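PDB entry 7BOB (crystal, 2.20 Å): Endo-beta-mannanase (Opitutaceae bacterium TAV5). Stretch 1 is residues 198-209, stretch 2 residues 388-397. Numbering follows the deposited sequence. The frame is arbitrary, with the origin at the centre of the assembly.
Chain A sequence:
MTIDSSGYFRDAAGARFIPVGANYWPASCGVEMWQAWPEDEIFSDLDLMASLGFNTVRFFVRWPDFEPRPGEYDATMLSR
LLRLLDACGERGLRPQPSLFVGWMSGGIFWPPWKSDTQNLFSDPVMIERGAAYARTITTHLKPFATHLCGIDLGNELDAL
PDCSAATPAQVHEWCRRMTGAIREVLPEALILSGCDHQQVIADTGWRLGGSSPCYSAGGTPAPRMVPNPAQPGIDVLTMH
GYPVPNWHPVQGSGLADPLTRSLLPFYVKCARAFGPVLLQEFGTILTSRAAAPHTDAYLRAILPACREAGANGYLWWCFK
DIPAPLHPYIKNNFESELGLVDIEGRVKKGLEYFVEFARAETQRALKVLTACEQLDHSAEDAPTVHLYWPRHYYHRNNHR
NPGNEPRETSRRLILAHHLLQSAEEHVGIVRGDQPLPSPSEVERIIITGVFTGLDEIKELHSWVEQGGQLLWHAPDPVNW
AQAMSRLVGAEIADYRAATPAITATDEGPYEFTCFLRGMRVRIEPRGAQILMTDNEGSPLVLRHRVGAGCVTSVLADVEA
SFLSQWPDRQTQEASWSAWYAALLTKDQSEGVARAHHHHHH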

ATOM      1  N   GLN A 198      13.746  16.116  -2.936  1.00 44.60           N
ATOM      2  CA  GLN A 198      12.968  15.316  -2.002  1.00 46.12           C
ATOM      3  C   GLN A 198      12.986  15.884  -0.594  1.00 45.31           C
ATOM      4  O   GLN A 198      12.151  15.478   0.221  1.00 44.06           O
ATOM      5  CB  GLN A 198      13.447  13.875  -2.018  1.00 46.01           C
ATOM      6  CG  GLN A 198      13.378  13.316  -3.413  1.00 50.54           C
ATOM      7  CD  GLN A 198      13.099  11.870  -3.421  1.00 57.03           C
ATOM      8  OE1 GLN A 198      12.086  11.435  -2.896  1.00 58.83           O
ATOM      9  NE2 GLN A 198      14.026  11.083  -3.975  1.00 65.36           N
ATOM     10  N   GLN A 199      13.881  16.833  -0.301  1.00 39.81           N
ATOM     11  CA  GLN A 199      13.738  17.607   0.923  1.00 41.31           C
ATOM     12  C   GLN A 199      12.372  18.276   1.001  1.00 45.65           C
ATOM     13  O   GLN A 199      11.842  18.465   2.104  1.00 45.26           O
ATOM     14  CB  GLN A 199      14.816  18.691   1.013  1.00 45.81           C
ATOM     15  CG  GLN A 199      16.246  18.203   1.050  1.00 45.80           C
ATOM     16  CD  GLN A 199      17.218  19.366   0.952  1.00 45.54           C
ATOM     17  OE1 GLN A 199      17.591  19.963   1.964  1.00 42.18           O
ATOM     18  NE2 GLN A 199      17.589  19.723  -0.268  1.00 41.98           N
ATOM     19  N   VAL A 200      11.807  18.667  -0.148  1.00 43.69           N
ATOM     20  CA  VAL A 200      10.526  19.377  -0.198  1.00 38.30           C
ATOM     21  C   VAL A 200       9.350  18.420  -0.388  1.00 43.61           C
ATOM     22  O   VAL A 200       8.316  18.556   0.267  1.00 42.31           O
ATOM     23  CB  VAL A 200      10.542  20.433  -1.323  1.00 40.83           C
ATOM     24  CG1 VAL A 200       9.207  21.163  -1.364  1.00 42.70           C
ATOM     25  CG2 VAL A 200      11.692  21.430  -1.128  1.00 42.98           C
ATOM     26  N   ILE A 201       9.475  17.459  -1.309  1.00 41.70           N
ATOM     27  CA  ILE A 201       8.334  16.660  -1.741  1.00 42.36           C
ATOM     28  C   ILE A 201       8.199  15.317  -1.012  1.00 43.58           C
ATOM     29  O   ILE A 201       7.203  14.613  -1.234  1.00 43.39           O
ATOM     30  CB  ILE A 201       8.380  16.425  -3.266  1.00 42.98           C
ATOM     31  CG1 ILE A 201       9.545  15.488  -3.622  1.00 42.01           C
ATOM     32  CG2 ILE A 201       8.465  17.792  -4.042  1.00 43.11           C
ATOM     33  CD1 ILE A 201       9.393  14.801  -4.964  1.00 41.52           C
ATOM     34  N   ALA A 202       9.171  14.918  -0.178  1.00 44.23           N
ATOM     35  CA  ALA A 202       9.019  13.701   0.628  1.00 43.20           C
ATOM     36  C   ALA A 202       9.521  13.944   2.047  1.00 43.56           C
ATOM     37  O   ALA A 202      10.065  15.008   2.363  1.00 46.34           O
ATOM     38  CB  ALA A 202       9.744  12.506  -0.009  1.00 35.79           C
ATOM     39  N   ASP A 203       9.311  12.959   2.924  1.00 44.78           N
ATOM     40  CA  ASP A 203       9.929  12.955   4.252  1.00 46.08           C
ATOM     41  C   ASP A 203      10.921  11.798   4.276  1.00 46.45           C
ATOM     42  O   ASP A 203      10.561  10.657   4.562  1.00 43.75           O
ATOM     43  CB  ASP A 203       8.937  12.833   5.403  1.00 45.75           C
ATOM     44  CG  ASP A 203       9.613  13.013   6.774  1.00 48.84           C
ATOM     45  OD1 ASP A 203      10.824  13.354   6.820  1.00 48.78           O
ATOM     46  OD2 ASP A 203       8.930  12.842   7.806  1.00 51.98           O
ATOM     47  N   THR A 204      12.175  12.119   3.962  1.00 48.70           N
ATOM     48  CA  THR A 204      13.281  11.178   3.939  1.00 46.89           C
ATOM     49  C   THR A 204      14.107  11.249   5.203  1.00 46.61           C
ATOM     50  O   THR A 204      15.080  10.514   5.320  1.00 48.01           O
ATOM     51  CB  THR A 204      14.190  11.475   2.751  1.00 49.28           C
ATOM     52  OG1 THR A 204      14.816  12.755   2.975  1.00 46.69           O
ATOM     53  CG2 THR A 204      13.381  11.527   1.452  1.00 44.96           C
ATOM     54  N   GLY A 205      13.755  12.138   6.139  1.00 48.19           N
ATOM     55  CA  GLY A 205      14.619  12.496   7.237  1.00 45.49           C
ATOM     56  C   GLY A 205      15.586  13.621   6.922  1.00 50.79           C
ATOM     57  O   GLY A 205      16.265  14.110   7.836  1.00 46.34           O
ATOM     58  N   TRP A 206      15.664  14.058   5.658  1.00 46.62           N
ATOM     59  CA  TRP A 206      16.505  15.194   5.269  1.00 47.34           C
ATOM     60  C   TRP A 206      15.573  16.397   5.128  1.00 50.74           C
ATOM     61  O   TRP A 206      14.936  16.592   4.087  1.00 51.09           O
ATOM     62  CB  TRP A 206      17.286  14.878   3.998  1.00 42.27           C
ATOM     63  CG  TRP A 206      18.393  13.868   4.258  1.00 46.80           C
ATOM     64  CD1 TRP A 206      18.304  12.499   4.173  1.00 49.64           C
ATOM     65  CD2 TRP A 206      19.741  14.153   4.671  1.00 46.24           C
ATOM     66  NE1 TRP A 206      19.512  11.919   4.502  1.00 47.45           N
ATOM     67  CE2 TRP A 206      20.409  12.911   4.810  1.00 48.37           C
ATOM     68  CE3 TRP A 206      20.447  15.337   4.937  1.00 44.39           C
ATOM     69  CZ2 TRP A 206      21.751  12.820   5.198  1.00 47.69           C
ATOM     70  CZ3 TRP A 206      21.770  15.245   5.327  1.00 49.94           C
ATOM     71  CH2 TRP A 206      22.415  13.994   5.447  1.00 47.66           C
ATOM     72  N   ARG A 207      15.478  17.192   6.190  1.00 49.31           N
ATOM     73  CA  ARG A 207      14.366  18.113   6.369  1.00 48.10           C
ATOM     74  C   ARG A 207      14.816  19.562   6.369  1.00 52.99           C
ATOM     75  O   ARG A 207      15.920  19.898   6.819  1.00 48.26           O
ATOM     76  CB  ARG A 207      13.645  17.838   7.675  1.00 49.45           C
ATOM     77  CG  ARG A 207      12.978  16.472   7.715  1.00 46.25           C
ATOM     78  CD  ARG A 207      12.622  16.104   9.137  1.00 45.79           C
ATOM     79  NE  ARG A 207      11.687  14.986   9.185  1.00 44.59           N
ATOM     80  CZ  ARG A 207      11.161  14.506  10.306  1.00 47.09           C
ATOM     81  NH1 ARG A 207      11.491  15.052  11.475  1.00 40.81           N
ATOM     82  NH2 ARG A 207      10.294  13.491  10.259  1.00 45.78           N
ATOM     83  N   LEU A 208      13.930  20.411   5.854  1.00 51.76           N
ATOM     84  CA  LEU A 208      14.015  21.855   6.018  1.00 50.84           C
ATOM     85  C   LEU A 208      13.216  22.215   7.259  1.00 53.49           C
ATOM     86  O   LEU A 208      11.990  22.134   7.247  1.00 55.85           O
ATOM     87  CB  LEU A 208      13.436  22.580   4.803  1.00 48.91           C
ATOM     88  CG  LEU A 208      13.964  22.185   3.425  1.00 49.39           C
ATOM     89  CD1 LEU A 208      13.166  22.879   2.340  1.00 44.02           C
ATOM     90  CD2 LEU A 208      15.436  22.558   3.323  1.00 48.99           C
ATOM     91  N   GLY A 209      13.889  22.598   8.333  1.00 52.90           N
ATOM     92  CA  GLY A 209      13.140  23.162   9.437  1.00 54.02           C
ATOM     93  C   GLY A 209      13.266  22.453  10.765  1.00 69.81           C
ATOM     94  O   GLY A 209      12.595  21.436  11.023  1.00 78.66           O
ATOM     95  N   TYR A 388       1.905  29.790   2.514  1.00 48.23           N
ATOM     96  CA  TYR A 388       2.132  29.442   3.916  1.00 45.56           C
ATOM     97  C   TYR A 388       2.783  28.059   4.015  1.00 48.18           C
ATOM     98  O   TYR A 388       2.198  27.063   3.577  1.00 47.84           O
ATOM     99  CB  TYR A 388       0.811  29.482   4.685  1.00 46.55           C
ATOM    100  CG  TYR A 388       0.939  29.252   6.174  1.00 49.50           C
ATOM    101  CD1 TYR A 388       0.635  28.011   6.730  1.00 50.77           C
ATOM    102  CD2 TYR A 388       1.359  30.264   7.024  1.00 48.40           C
ATOM    103  CE1 TYR A 388       0.748  27.783   8.090  1.00 48.26           C
ATOM    104  CE2 TYR A 388       1.460  30.051   8.391  1.00 48.73           C
ATOM    105  CZ  TYR A 388       1.157  28.806   8.912  1.00 48.99           C
ATOM    106  OH  TYR A 388       1.256  28.567  10.259  1.00 51.15           O
ATOM    107  N   TRP A 389       4.013  28.011   4.565  1.00 46.75           N
ATOM    108  CA  TRP A 389       4.699  26.762   4.898  1.00 44.93           C
ATOM    109  C   TRP A 389       4.333  26.384   6.329  1.00 48.18           C
ATOM    110  O   TRP A 389       4.621  27.156   7.251  1.00 50.02           O
ATOM    111  CB  TRP A 389       6.212  26.933   4.746  1.00 44.19           C
ATOM    112  CG  TRP A 389       7.083  25.711   5.020  1.00 46.71           C
ATOM    113  CD1 TRP A 389       7.407  25.195   6.245  1.00 43.37           C
ATOM    114  CD2 TRP A 389       7.750  24.879   4.053  1.00 43.60           C
ATOM    115  NE1 TRP A 389       8.227  24.120   6.100  1.00 48.30           N
ATOM    116  CE2 TRP A 389       8.466  23.902   4.772  1.00 44.47           C
ATOM    117  CE3 TRP A 389       7.825  24.880   2.655  1.00 44.45           C
ATOM    118  CZ2 TRP A 389       9.225  22.902   4.145  1.00 44.30           C
ATOM    119  CZ3 TRP A 389       8.597  23.887   2.031  1.00 43.78           C
ATOM    120  CH2 TRP A 389       9.275  22.912   2.780  1.00 45.32           C
ATOM    121  N   PRO A 390       3.652  25.261   6.560  1.00 49.06           N
ATOM    122  CA  PRO A 390       3.092  25.003   7.900  1.00 50.34           C
ATOM    123  C   PRO A 390       4.176  24.746   8.945  1.00 53.13           C
ATOM    124  O   PRO A 390       5.277  24.285   8.629  1.00 53.36           O
ATOM    125  CB  PRO A 390       2.215  23.757   7.689  1.00 50.72           C
ATOM    126  CG  PRO A 390       2.776  23.087   6.461  1.00 50.69           C
ATOM    127  CD  PRO A 390       3.297  24.217   5.584  1.00 48.98           C
ATOM    128  N   ARG A 391       3.836  25.020  10.215  1.00 53.39           N
ATOM    129  CA  ARG A 391       4.809  24.850  11.298  1.00 51.16           C
ATOM    130  C   ARG A 391       5.321  23.411  11.395  1.00 50.18           C
ATOM    131  O   ARG A 391       6.497  23.187  11.674  1.00 52.19           O
ATOM    132  CB  ARG A 391       4.213  25.292  12.637  1.00 52.69           C
ATOM    133  CG  ARG A 391       5.039  24.857  13.858  1.00 52.94           C
ATOM    134  CD  ARG A 391       4.470  25.379  15.174  1.00 54.25           C
ATOM    135  NE  ARG A 391       4.578  26.828  15.256  1.00 57.71           N
ATOM    136  CZ  ARG A 391       5.655  27.468  15.707  1.00 65.09           C
ATOM    137  NH1 ARG A 391       6.710  26.782  16.142  1.00 61.21           N
ATOM    138  NH2 ARG A 391       5.677  28.796  15.732  1.00 62.37           N
ATOM    139  N   HIS A 392       4.461  22.424  11.199  1.00 54.69           N
ATOM    140  CA  HIS A 392       4.884  21.026  11.213  1.00 49.36           C
ATOM    141  C   HIS A 392       4.676  20.479   9.810  1.00 47.37           C
ATOM    142  O   HIS A 392       3.538  20.261   9.375  1.00 46.57           O
ATOM    143  CB  HIS A 392       4.114  20.211  12.251  1.00 53.88           C
ATOM    144  CG  HIS A 392       4.042  20.868  13.596  1.00 57.83           C
ATOM    145  ND1 HIS A 392       5.048  20.753  14.535  1.00 55.77           N
ATOM    146  CD2 HIS A 392       3.092  21.661  14.154  1.00 56.32           C
ATOM    147  CE1 HIS A 392       4.716  21.438  15.615  1.00 58.14           C
ATOM    148  NE2 HIS A 392       3.537  22.002  15.409  1.00 57.92           N
ATOM    149  N   TYR A 393       5.775  20.279   9.106  1.00 41.70           N
ATOM    150  CA  TYR A 393       5.776  19.932   7.696  1.00 44.33           C
ATOM    151  C   TYR A 393       6.001  18.442   7.459  1.00 45.46           C
ATOM    152  O   TYR A 393       5.380  17.861   6.562  1.00 47.18           O
ATOM    153  CB  TYR A 393       6.846  20.768   6.978  1.00 39.85           C
ATOM    154  CG  TYR A 393       6.833  20.676   5.464  1.00 42.76           C
ATOM    155  CD1 TYR A 393       7.485  19.631   4.795  1.00 46.16           C
ATOM    156  CD2 TYR A 393       6.194  21.649   4.698  1.00 44.54           C
ATOM    157  CE1 TYR A 393       7.486  19.566   3.398  1.00 44.76           C
ATOM    158  CE2 TYR A 393       6.181  21.594   3.309  1.00 39.38           C
ATOM    159  CZ  TYR A 393       6.815  20.557   2.663  1.00 44.33           C
ATOM    160  OH  TYR A 393       6.774  20.515   1.280  1.00 43.07           O
ATOM    161  N   TYR A 394       6.848  17.800   8.259  1.00 48.75           N
ATOM    162  CA  TYR A 394       7.206  16.406   8.052  1.00 46.49           C
ATOM    163  C   TYR A 394       6.469  15.549   9.063  1.00 45.89           C
ATOM    164  O   TYR A 394       6.354  15.918  10.236  1.00 46.58           O
ATOM    165  CB  TYR A 394       8.725  16.208   8.174  1.00 46.38           C
ATOM    166  CG  TYR A 394       9.498  17.079   7.200  1.00 45.78           C
ATOM    167  CD1 TYR A 394       9.786  16.627   5.911  1.00 46.67           C
ATOM    168  CD2 TYR A 394       9.928  18.354   7.558  1.00 47.56           C
ATOM    169  CE1 TYR A 394      10.483  17.415   5.006  1.00 41.98           C
ATOM    170  CE2 TYR A 394      10.630  19.163   6.654  1.00 46.16           C
ATOM    171  CZ  TYR A 394      10.899  18.686   5.386  1.00 46.76           C
ATOM    172  OH  TYR A 394      11.566  19.471   4.484  1.00 42.62           O
ATOM    173  N   HIS A 395       5.976  14.401   8.609  1.00 45.30           N
ATOM    174  CA  HIS A 395       5.064  13.603   9.421  1.00 48.62           C
ATOM    175  C   HIS A 395       5.733  12.463  10.185  1.00 48.85           C
ATOM    176  O   HIS A 395       5.234  12.087  11.248  1.00 48.64           O
ATOM    177  CB  HIS A 395       3.947  13.022   8.544  1.00 47.54           C
ATOM    178  CG  HIS A 395       4.446  12.141   7.437  1.00 51.52           C
ATOM    179  ND1 HIS A 395       5.223  12.620   6.399  1.00 48.80           N
ATOM    180  CD2 HIS A 395       4.293  10.814   7.211  1.00 50.59           C
ATOM    181  CE1 HIS A 395       5.503  11.630   5.570  1.00 47.91           C
ATOM    182  NE2 HIS A 395       4.971  10.520   6.051  1.00 49.94           N
ATOM    183  N   ARG A 396       6.834  11.886   9.694  1.00 49.62           N
ATOM    184  CA  ARG A 396       7.357  10.675  10.336  1.00 49.23           C
ATOM    185  C   ARG A 396       7.782  10.977  11.768  1.00 48.41           C
ATOM    186  O   ARG A 396       8.592  11.875  12.005  1.00 52.36           O
ATOM    187  CB  ARG A 396       8.516  10.101   9.527  1.00 47.44           C
ATOM    188  CG  ARG A 396       8.072   9.600   8.172  1.00 45.05           C
ATOM    189  CD  ARG A 396       9.263   9.322   7.281  1.00 47.75           C
ATOM    190  NE  ARG A 396      10.087   8.227   7.799  1.00 46.79           N
ATOM    191  CZ  ARG A 396      11.259   7.865   7.278  1.00 51.75           C
ATOM    192  NH1 ARG A 396      11.739   8.501   6.211  1.00 49.57           N
ATOM    193  NH2 ARG A 396      11.962   6.869   7.813  1.00 51.03           N
ATOM    194  N   ASN A 397       7.167  10.273  12.724  1.00 51.70           N
ATOM    195  CA  ASN A 397       7.510  10.361  14.148  1.00 54.66           C
ATOM    196  C   ASN A 397       7.356  11.775  14.704  1.00 56.79           C
ATOM    197  O   ASN A 397       8.013  12.147  15.683  1.00 61.03           O
ATOM    198  CB  ASN A 397       8.921   9.827  14.397  1.00 55.03           C
ATOM    199  CG  ASN A 397       9.017   8.348  14.115  1.00 59.28           C
ATOM    200  OD1 ASN A 397       8.084   7.594  14.403  1.00 60.23           O
ATOM    201  ND2 ASN A 397      10.125   7.924  13.519  1.00 60.90           N
TER

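How does the end of the helix engage the second stretch? Helix 198-201 is running out, and the carbonyls of Q199 and V200 have no helical partner, so two tyrosine hydroxyls take them up. Y394 OH donates to Q199 O at 2.6 Å, and Y393 OH donates to V200 O at 2.7 Å. Tyrosine suits both places because its long, rigid ring carries a donor to a distant backbone: the CA-to-CB bond of Y393 points sideways, yet the end of its side chain comes nearer. The V200 side chain adds a looser apolar contact, CG1 lying 4.4 Å from W389 CZ3, at the edge of the indole.

What does D203 do once the chain has left the helix? Its CA-to-CB bond points toward stretch 2, and the two backbones come closest here, 5.8 Å from D203 CA to Y394 CA. The carboxylate accepts a hydrogen bond from R396 N to D203 OD2, 3.0 Å, while the backbone D203 O accepts one from R396 NH1, also 3.0 Å. R396 therefore grips the same residue with its main chain and with its guanidinium, D203 O lying near the plane of that group. Within stretch 1, G205 N donates to D203 OD1 at 3.2 Å, helping to fix the turn. G205 has a phi of 87°, where a CB would be jammed against the preceding carbonyl oxygen, so glycine fits the backbone here.

How does R207 join the two sides? It is held by D203 first: R207 NE donates to D203 OD1 at 3.0 Å, and R207 NH2 to D203 OD2 at 2.9 Å, in a salt bridge. R207 NH2 also reaches across, donating to R396 O at 2.9 Å. So positioned, the extended side chain lies over the Y394 ring, with R207 CG 3.4 Å from the centroid of that ring and only 6° off its normal, a CH-pi contact. A long aliphatic chain ending in several donors can serve both the aromatic face and the polar acceptors.

What closes the contact at L208? Its backbone L208 N donates to Y394 OH at 2.9 Å, so this hydroxyl accepts from L208 while donating to Q199 and ties together two separated parts of stretch 1. Y394, its hydroxyl bonded twice and one ring face under R207, is the most covered residue of the contact, which buries 605 Å² over both sides. The L208 side chain adds an apolar contact, its CD1 lying 3.9 Å from W389 CH2, so the broad indole meets both V200 and L208.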